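Local coordinates for SnoaL-like domain-containing protein (Sphaerobacter thermophilus, PDB 5TGN) that is of unknown function but belongs to the SnoaL-like family of the NTF2 clan, whose small alpha-plus-beta domains often enclose a pocket, at residues F29-E34 with R44-I49. Residues are numbered along the deposited sequence; the frame is centred on the assembly and turned at random.
Sequences FAQDGE and RGWDAI
Glu34 and Arg44 form an antiparallel, non-hydrogen-bonded pair, and one residue on, Gly45 N donates a hydrogen bond of 2.8 Å to Gly33 O. Gly45 is the N-cap of helix 46-54; its backbone angles would jam a CB against the preceding carbonyl. Opposite it the chain turns a corner in a type I beta turn from Ala30 to Gly33, closed by Gly33 N to Ala30 O.

Trp46 lies against this turn. Its NE1 donates to Phe29 O at 2.9 Å, almost straight (171°); the oxygen sits in the indole plane, while the N-H arrives from above the carbonyl plane. One face of the six-membered ring takes a CH-pi contact from Gln31 CA, 3.6 Å from its centroid. With CG anti to the backbone N (chi1 179°), Gln31 CB and CG follow the CZ2-CH2-CZ3 rim, the amide nearly parallel to the indole.

Deeper in, Ile49 extends from the helix and sets CD1 over one face of the Phe29 ring, 3.8 Å from the centroid and shifted toward the rim. An alanine in place of Phe29 would probably leave Ile49 CD1 without this aromatic seat and open a gap beside Ile101 and Leu104. Beside the strand pairing, Glu34 and Arg44 run side by side into a salt bridge, their planes 59° apart; the modelled OE1 to NH1 separation of 2.4 Å is implausibly short, so its exact geometry is doubtful.

The contact thus ties the start of helix 46-54 to the corner between strands 29-30 and 33-37, a helix packed on a curved mixed sheet as in the NTF2-like fold. Strand 100-108 flanks that corner through backbone bonds to Ala30 and Glu34, with Arg100 NH1 on Phe29 O and Arg103 on Glu34 OE2. Ile35 touches both Phe29 and Ile49, and Arg44 packs on Arg110 of a second subunit.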
# COMPACT_ATOMS: atom_id res chain seq x y z
N PHE A 29 -11.34 -18.50 -4.05
CA PHE A 29 -10.56 -18.18 -5.24
C PHE A 29 -10.23 -19.45 -6.02
O PHE A 29 -10.12 -20.54 -5.46
CB PHE A 29 -9.26 -17.47 -4.87
CG PHE A 29 -9.45 -16.07 -4.38
CD1 PHE A 29 -9.07 -14.99 -5.17
CD2 PHE A 29 -9.96 -15.83 -3.12
CE1 PHE A 29 -9.20 -13.67 -4.71
CE2 PHE A 29 -10.12 -14.50 -2.64
CZ PHE A 29 -9.74 -13.42 -3.44
N ALA A 30 -10.07 -19.29 -7.33
CA ALA A 30 -9.45 -20.32 -8.16
C ALA A 30 -8.04 -20.60 -7.67
O ALA A 30 -7.38 -19.77 -7.03
CB ALA A 30 -9.41 -19.91 -9.63
N GLN A 31 -7.55 -21.80 -7.99
CA GLN A 31 -6.22 -22.20 -7.56
C GLN A 31 -5.16 -21.22 -8.03
O GLN A 31 -4.18 -20.97 -7.32
CB GLN A 31 -5.92 -23.62 -8.08
CG GLN A 31 -4.53 -24.11 -7.71
CD GLN A 31 -4.24 -25.56 -8.16
OE1 GLN A 31 -4.94 -26.13 -9.02
NE2 GLN A 31 -3.18 -26.15 -7.58
N ASP A 32 -5.31 -20.68 -9.24
CA ASP A 32 -4.43 -19.64 -9.74
C ASP A 32 -5.06 -18.26 -9.64
O ASP A 32 -4.66 -17.35 -10.37
CB ASP A 32 -4.02 -19.94 -11.19
CG ASP A 32 -5.21 -20.20 -12.09
OD1 ASP A 32 -6.34 -20.24 -11.57
OD2 ASP A 32 -5.02 -20.39 -13.31
N GLY A 33 -6.04 -18.08 -8.76
CA GLY A 33 -6.64 -16.78 -8.55
C GLY A 33 -5.68 -15.88 -7.80
O GLY A 33 -4.65 -16.31 -7.28
N GLU A 34 -6.01 -14.59 -7.75
CA GLU A 34 -5.06 -13.67 -7.14
C GLU A 34 -5.75 -12.45 -6.55
O GLU A 34 -6.84 -12.05 -6.96
CB GLU A 34 -4.02 -13.21 -8.16
CG GLU A 34 -4.63 -12.36 -9.24
CD GLU A 34 -3.67 -12.09 -10.38
OE1 GLU A 34 -2.73 -12.89 -10.57
OE2 GLU A 34 -3.88 -11.08 -11.09
N ARG A 44 -0.76 -14.54 -5.53
CA ARG A 44 -1.35 -15.55 -6.41
C ARG A 44 -1.41 -16.91 -5.72
O ARG A 44 -0.40 -17.39 -5.18
CB ARG A 44 -0.59 -15.68 -7.73
CG ARG A 44 -1.29 -16.78 -8.68
CD ARG A 44 -0.75 -16.80 -10.13
NE ARG A 44 -1.09 -15.59 -10.87
CZ ARG A 44 -0.26 -14.55 -11.01
NH1 ARG A 44 -0.63 -13.47 -11.69
NH2 ARG A 44 0.96 -14.59 -10.46
N GLY A 45 -2.58 -17.52 -5.75
CA GLY A 45 -2.74 -18.83 -5.14
C GLY A 45 -3.17 -18.74 -3.69
O GLY A 45 -3.03 -17.72 -3.01
N TRP A 46 -3.69 -19.87 -3.20
CA TRP A 46 -4.37 -19.91 -1.91
C TRP A 46 -3.46 -19.51 -0.74
O TRP A 46 -3.86 -18.75 0.15
CB TRP A 46 -4.96 -21.30 -1.73
CG TRP A 46 -6.03 -21.68 -2.75
CD1 TRP A 46 -7.11 -20.92 -3.12
CD2 TRP A 46 -6.14 -22.91 -3.52
NE1 TRP A 46 -7.87 -21.59 -4.05
CE2 TRP A 46 -7.30 -22.81 -4.31
CE3 TRP A 46 -5.35 -24.09 -3.62
CZ2 TRP A 46 -7.71 -23.85 -5.19
CZ3 TRP A 46 -5.75 -25.13 -4.49
CH2 TRP A 46 -6.92 -25.00 -5.27
N ASP A 47 -2.25 -20.05 -0.68
CA ASP A 47 -1.40 -19.75 0.47
C ASP A 47 -1.04 -18.27 0.51
O ASP A 47 -1.06 -17.66 1.59
CB ASP A 47 -0.12 -20.58 0.46
CG ASP A 47 -0.37 -22.06 0.77
OD1 ASP A 47 -1.18 -22.38 1.67
OD2 ASP A 47 0.27 -22.89 0.14
N ALA A 48 -0.71 -17.69 -0.64
CA ALA A 48 -0.37 -16.27 -0.68
C ALA A 48 -1.56 -15.40 -0.30
O ALA A 48 -1.40 -14.41 0.42
CB ALA A 48 0.13 -15.88 -2.08
N ILE A 49 -2.74 -15.73 -0.83
CA ILE A 49 -3.94 -15.00 -0.45
C ILE A 49 -4.17 -15.10 1.05
O ILE A 49 -4.44 -14.10 1.72
CB ILE A 49 -5.14 -15.52 -1.26
CG1 ILE A 49 -5.04 -15.06 -2.74
CG2 ILE A 49 -6.47 -15.10 -0.64
CD1 ILE A 49 -5.99 -15.83 -3.69